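PDB 1QYD: bifunctional pinoresinol-lariciresinol reductase 1, which catalyses the NADPH-dependent, enantioselective reduction of (-)-pinoresinol to (-)-lariciresinol and then to (+)-secoisolariciresinol in lignan biosynthesis. Local coordinates for residues S167-D172 and L227-V232; G201-K206 and V300-M305. All coordinates share one frame; numbering follows the deposited sequence.

Interaction 1 of 2, residues S167-D172 and L227-V232; sequences SLAQLD and LSQKEV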
loop_
_atom_site.group_PDB
_atom_site.type_symbol
_atom_site.label_atom_id
_atom_site.label_comp_id
_atom_site.label_asym_id
_atom_site.label_seq_id
_atom_site.Cartn_x
_atom_site.Cartn_y
_atom_site.Cartn_z
ATOM N N SER A 167 3.604 21.340 -17.417
ATOM C CA SER A 167 2.874 20.467 -18.303
ATOM C C SER A 167 1.619 21.086 -18.927
ATOM O O SER A 167 1.184 20.611 -19.978
ATOM C CB SER A 167 2.476 19.236 -17.532
ATOM O OG SER A 167 1.807 19.689 -16.355
ATOM N N LEU A 168 1.071 22.136 -18.270
ATOM C CA LEU A 168 -0.222 22.804 -18.516
ATOM C C LEU A 168 -1.405 21.896 -18.135
ATOM O O LEU A 168 -2.572 22.204 -18.362
ATOM C CB LEU A 168 -0.329 23.250 -19.990
ATOM C CG LEU A 168 -0.508 24.734 -20.332
ATOM C CD1 LEU A 168 0.276 25.620 -19.413
ATOM C CD2 LEU A 168 -0.047 24.958 -21.767
ATOM N N ALA A 169 -1.016 20.822 -17.418
ATOM C CA ALA A 169 -1.759 19.720 -16.825
ATOM C C ALA A 169 -2.058 18.525 -17.735
ATOM O O ALA A 169 -3.071 17.821 -17.601
ATOM C CB ALA A 169 -3.055 20.272 -16.242
ATOM N N GLN A 170 -1.107 18.206 -18.632
ATOM C CA GLN A 170 -1.366 17.168 -19.611
ATOM C C GLN A 170 -0.958 15.757 -19.291
ATOM O O GLN A 170 0.128 15.438 -18.799
ATOM C CB GLN A 170 -0.752 17.585 -20.922
ATOM C CG GLN A 170 -1.917 18.057 -21.806
ATOM C CD GLN A 170 -2.094 19.555 -21.975
ATOM O OE1 GLN A 170 -3.117 20.158 -21.672
ATOM N NE2 GLN A 170 -1.096 20.205 -22.530
ATOM N N LEU A 171 -1.943 14.937 -19.649
ATOM C CA LEU A 171 -2.019 13.493 -19.457
ATOM C C LEU A 171 -0.830 12.683 -19.913
ATOM O O LEU A 171 -0.872 11.450 -19.799
ATOM C CB LEU A 171 -3.245 12.868 -20.194
ATOM C CG LEU A 171 -4.725 13.224 -20.003
ATOM C CD1 LEU A 171 -5.586 12.245 -20.761
ATOM C CD2 LEU A 171 -5.106 13.129 -18.550
ATOM N N ASP A 172 0.177 13.364 -20.484
ATOM C CA ASP A 172 1.339 12.717 -21.078
ATOM C C ASP A 172 2.594 12.729 -20.230
ATOM O O ASP A 172 3.538 11.970 -20.488
ATOM C CB ASP A 172 1.655 13.341 -22.468
ATOM C CG ASP A 172 1.959 14.824 -22.589
ATOM O OD1 ASP A 172 2.118 15.534 -21.604
ATOM O OD2 ASP A 172 2.043 15.287 -23.714
ATOM N N LEU A 227 -6.698 30.269 -10.434
ATOM C CA LEU A 227 -6.951 30.204 -11.845
ATOM C C LEU A 227 -7.397 28.857 -12.355
ATOM O O LEU A 227 -6.985 27.783 -11.917
ATOM C CB LEU A 227 -5.692 30.639 -12.544
ATOM C CG LEU A 227 -5.110 31.966 -12.154
ATOM C CD1 LEU A 227 -3.732 32.116 -12.730
ATOM C CD2 LEU A 227 -6.046 33.031 -12.595
ATOM N N SER A 228 -8.283 28.987 -13.336
ATOM C CA SER A 228 -8.809 27.837 -14.028
ATOM C C SER A 228 -7.747 27.275 -14.958
ATOM O O SER A 228 -6.679 27.872 -15.113
ATOM C CB SER A 228 -10.081 28.251 -14.805
ATOM O OG SER A 228 -9.999 29.246 -15.832
ATOM N N GLN A 229 -8.042 26.120 -15.567
ATOM C CA GLN A 229 -7.119 25.441 -16.471
ATOM C C GLN A 229 -6.772 26.217 -17.720
ATOM O O GLN A 229 -5.610 26.346 -18.085
ATOM C CB GLN A 229 -7.682 24.116 -16.923
ATOM C CG GLN A 229 -6.632 23.352 -17.741
ATOM C CD GLN A 229 -7.191 22.056 -18.269
ATOM O OE1 GLN A 229 -8.359 21.706 -18.072
ATOM N NE2 GLN A 229 -6.319 21.343 -18.967
ATOM N N LYS A 230 -7.861 26.659 -18.348
ATOM C CA LYS A 230 -7.896 27.463 -19.542
ATOM C C LYS A 230 -7.189 28.783 -19.268
ATOM O O LYS A 230 -6.419 29.233 -20.110
ATOM C CB LYS A 230 -9.381 27.589 -19.855
ATOM C CG LYS A 230 -10.000 28.187 -21.114
ATOM C CD LYS A 230 -11.534 28.100 -20.893
ATOM C CE LYS A 230 -12.393 28.772 -21.996
ATOM N NZ LYS A 230 -13.790 29.001 -21.623
ATOM N N GLU A 231 -7.369 29.444 -18.129
ATOM C CA GLU A 231 -6.657 30.682 -17.904
ATOM C C GLU A 231 -5.179 30.567 -17.720
ATOM O O GLU A 231 -4.531 31.600 -17.861
ATOM C CB GLU A 231 -7.097 31.399 -16.699
ATOM C CG GLU A 231 -8.543 31.821 -16.707
ATOM C CD GLU A 231 -8.845 32.398 -15.345
ATOM O OE1 GLU A 231 -9.116 31.624 -14.425
ATOM O OE2 GLU A 231 -8.764 33.617 -15.209
ATOM N N VAL A 232 -4.638 29.398 -17.327
ATOM C CA VAL A 232 -3.185 29.169 -17.272
ATOM C C VAL A 232 -2.680 28.840 -18.690
ATOM O O VAL A 232 -1.550 29.182 -19.052
ATOM C CB VAL A 232 -2.831 27.997 -16.283
ATOM C CG1 VAL A 232 -1.354 27.505 -16.343
ATOM C CG2 VAL A 232 -3.125 28.556 -14.901
#

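Interaction 2 of 2, residues G201-K206 and V300-M305; sequences GTYTIK and VKYVTM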
loop_
_atom_site.group_PDB
_atom_site.type_symbol
_atom_site.label_atom_id
_atom_site.label_comp_id
_atom_site.label_asym_id
_atom_site.label_seq_id
_atom_site.Cartn_x
_atom_site.Cartn_y
_atom_site.Cartn_z
ATOM N N GLY A 201 7.734 26.573 0.442
ATOM C CA GLY A 201 8.747 26.404 1.441
ATOM C C GLY A 201 8.752 27.626 2.298
ATOM O O GLY A 201 8.678 27.475 3.502
ATOM N N THR A 202 8.795 28.823 1.717
ATOM C CA THR A 202 8.822 30.090 2.446
ATOM C C THR A 202 7.634 30.221 3.393
ATOM O O THR A 202 7.813 30.621 4.542
ATOM C CB THR A 202 8.801 31.286 1.492
ATOM O OG1 THR A 202 9.947 31.235 0.632
ATOM C CG2 THR A 202 8.830 32.591 2.272
ATOM N N TYR A 203 6.422 29.870 2.941
ATOM C CA TYR A 203 5.244 29.940 3.771
ATOM C C TYR A 203 5.197 28.848 4.836
ATOM O O TYR A 203 4.479 29.039 5.831
ATOM C CB TYR A 203 3.976 29.843 2.906
ATOM C CG TYR A 203 3.613 31.126 2.183
ATOM C CD1 TYR A 203 3.338 31.109 0.805
ATOM C CD2 TYR A 203 3.601 32.328 2.892
ATOM C CE1 TYR A 203 3.059 32.290 0.131
ATOM C CE2 TYR A 203 3.321 33.509 2.220
ATOM C CZ TYR A 203 3.059 33.481 0.849
ATOM O OH TYR A 203 2.838 34.678 0.209
ATOM N N THR A 204 5.877 27.686 4.670
ATOM C CA THR A 204 5.842 26.700 5.736
ATOM C C THR A 204 6.866 27.068 6.791
ATOM O O THR A 204 6.585 26.761 7.947
ATOM C CB THR A 204 6.135 25.232 5.299
ATOM O OG1 THR A 204 7.411 25.204 4.728
ATOM C CG2 THR A 204 5.190 24.709 4.274
ATOM N N ILE A 205 8.005 27.731 6.502
ATOM C CA ILE A 205 8.898 28.082 7.589
ATOM C C ILE A 205 8.408 29.303 8.372
ATOM O O ILE A 205 8.803 29.528 9.524
ATOM C CB ILE A 205 10.324 28.244 6.995
ATOM C CG1 ILE A 205 10.924 26.869 6.981
ATOM C CG2 ILE A 205 11.297 29.024 7.837
ATOM C CD1 ILE A 205 10.360 25.971 5.869
ATOM N N LYS A 206 7.499 30.073 7.766
ATOM C CA LYS A 206 6.814 31.172 8.449
ATOM C C LYS A 206 5.595 30.726 9.297
ATOM O O LYS A 206 5.172 31.459 10.186
ATOM C CB LYS A 206 6.370 32.203 7.411
ATOM C CG LYS A 206 7.567 32.828 6.701
ATOM C CD LYS A 206 7.223 34.221 6.232
ATOM C CE LYS A 206 8.528 34.857 5.852
ATOM N NZ LYS A 206 8.487 36.273 6.068
ATOM N N VAL A 300 5.392 38.404 2.470
ATOM C CA VAL A 300 5.940 37.424 1.574
ATOM C C VAL A 300 5.408 37.728 0.190
ATOM O O VAL A 300 4.294 38.210 -0.026
ATOM C CB VAL A 300 5.528 36.008 1.960
ATOM C CG1 VAL A 300 6.249 34.962 1.121
ATOM C CG2 VAL A 300 5.933 35.739 3.375
ATOM N N LYS A 301 6.381 37.440 -0.680
ATOM C CA LYS A 301 6.448 37.557 -2.139
ATOM C C LYS A 301 5.952 36.364 -2.991
ATOM O O LYS A 301 6.717 35.402 -3.228
ATOM C CB LYS A 301 7.935 37.898 -2.472
ATOM C CG LYS A 301 9.122 37.000 -1.955
ATOM C CD LYS A 301 9.915 37.594 -0.767
ATOM C CE LYS A 301 9.276 37.382 0.595
ATOM N NZ LYS A 301 9.771 38.298 1.610
ATOM N N TYR A 302 4.690 36.349 -3.473
ATOM C CA TYR A 302 4.310 35.204 -4.283
ATOM C C TYR A 302 4.389 35.511 -5.757
ATOM O O TYR A 302 4.101 36.597 -6.268
ATOM C CB TYR A 302 2.884 34.669 -3.960
ATOM C CG TYR A 302 1.707 35.580 -4.208
ATOM C CD1 TYR A 302 1.281 36.421 -3.181
ATOM C CD2 TYR A 302 1.082 35.605 -5.466
ATOM C CE1 TYR A 302 0.226 37.305 -3.411
ATOM C CE2 TYR A 302 0.026 36.496 -5.700
ATOM C CZ TYR A 302 -0.396 37.346 -4.667
ATOM O OH TYR A 302 -1.422 38.257 -4.881
ATOM N N VAL A 303 4.906 34.464 -6.373
ATOM C CA VAL A 303 5.062 34.384 -7.805
ATOM C C VAL A 303 3.743 33.976 -8.434
ATOM O O VAL A 303 3.026 33.066 -8.005
ATOM C CB VAL A 303 6.193 33.386 -8.062
ATOM C CG1 VAL A 303 6.256 32.880 -9.469
ATOM C CG2 VAL A 303 7.471 34.139 -7.806
ATOM N N THR A 304 3.439 34.772 -9.454
ATOM C CA THR A 304 2.243 34.602 -10.270
ATOM C C THR A 304 2.575 33.616 -11.394
ATOM O O THR A 304 3.757 33.346 -11.664
ATOM C CB THR A 304 1.819 36.000 -10.796
ATOM O OG1 THR A 304 2.770 36.514 -11.726
ATOM C CG2 THR A 304 1.745 36.967 -9.630
ATOM N N MET A 305 1.559 33.016 -12.039
ATOM C CA MET A 305 1.819 32.071 -13.121
ATOM C C MET A 305 2.311 32.718 -14.425
ATOM O O MET A 305 2.707 32.075 -15.378
ATOM C CB MET A 305 0.556 31.284 -13.355
ATOM C CG MET A 305 0.099 30.656 -12.070
ATOM S SD MET A 305 1.520 29.836 -11.329
ATOM C CE MET A 305 1.429 28.452 -12.395
#

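Interaction 1 of 2, residues S167-D172 and L227-V232
L168 and V232 bring the two backbones closest, with 7.1 Å between their CA atoms, where the irregular segment 167-172 passes the first turn of helix 229-241. No hydrogen bond joins the two segments, and the contact is light and buried. L168 and V232 form its apolar half. Their side chains run past one another in opposite directions, and methyl meets methyl, L168 CD1 to V232 CG1 at 4.0 Å. V232 CG1, anti to its backbone N (chi1 169°), is the branch that meets L168. The same L168 CD1 also lies 4.0 Å from V232 O. W236, one turn further along the helix, and V182 of strand 181-182 also touch L168.

Q229 brings its amide beside the loop without bonding to it. Its chain is extended, with CG anti to the backbone N (chi1 -174°), and this carries the amide across. Q229 NE2 stops 3.9 Å from L168 O and 4.4 Å from A169 CB. Its hydrogen bonds go elsewhere: OE1 accepts from Y185 N, and NE2 makes a weak bond to L183 O. Q170 OE1 makes a weak bond to L183 N, and A169 O bonds to Y185 OH. The chain around L183 and Y185 therefore bridges the two segments.

Each segment also has its own local bonds. S167 OG accepts from A169 N at 3.2 Å, an ST turn. E231 OE1 takes both S228 N and S228 OG, which approach from opposite faces of the carboxylate plane, and it has a salt bridge to K191. E231 N returns a weak bond of 3.5 Å to S228 OG. This reciprocal pair is a capping box at the N-terminus of helix 229-241, packed against a loop whose A169 side chain is about 10 Å from that of H271, a probable substrate-binding residue.

Interaction 2 of 2, residues G201-K206 and V300-M305
V300 meets three side chains of helix 197-207 at once: T202, Y203 and K206. Y203 makes the broadest of these contacts. Its ring approaches obliquely, and CE2 lies 3.3 Å from V300 CB. Ring atom CZ and the hydroxyl OH are also near V300, with Y203 OH 3.5 Å from V300 CG1. Both V300 methyls lie against Y203, and beyond it each has a further partner. V300 CG1 is anti to its backbone N (chi1 -173°) and meets T202 CG2 at 3.7 Å. V300 CG2 lies against the far methylenes of K206, with K206 CD 3.5 Å away. Each of the three helix side chains slides past V300 in the opposite direction.

Y302 adds a looser contact at the far end of Y203. Y203 OH comes to the edge of the Y302 ring, near its plane, at 4.1 Å from CD1. No hydrogen bond crosses between the two segments, so this is van der Waals packing.

Two of the packed side chains also have polar partners nearby. K206 NZ makes a salt bridge to E299, the residue just before V300, so the same lysine grips the loop by both its chain and its charge. K301 NZ is 5.1 Å from K206 NZ, and the E299 carboxylate would be expected to ease this like-charge approach. T202 OG1 bonds back to D198 O.

Further out, D199 accepts from V303 N, a second tie between helix and loop. A293 and T294 of helix 293-296 touch Y203, and T294 also touches Y302. T204 and I205 pack on helix 17-26, whose N-terminus belongs to the probable NADP(+)-binding glycine-rich segment. Helix 197-207 thus lies between helix 17-26 and the loop 300-305, which leads into helix 305-309.

Overall arrangement
From the N-terminus, the chain first builds all five strands of the parallel Rossmann-type sheet. It then reaches 167-172, the first half of interaction 1, in the loop after helix 161-164. Next comes 201-206 on helix 197-207, the first half of interaction 2. Segment 227-232 closes the loop of interaction 1 after 54 intervening residues. Segment 300-305 closes that of interaction 2 after 93. The two closures therefore cross rather than nest. Interaction 1 joins a loop to helix 229-241, and interaction 2 joins helix 197-207 to the chain entering helix 305-309. Their centres lie 21 Å apart, yet L227 CD1 packs on M305 CG at 4.2 Å.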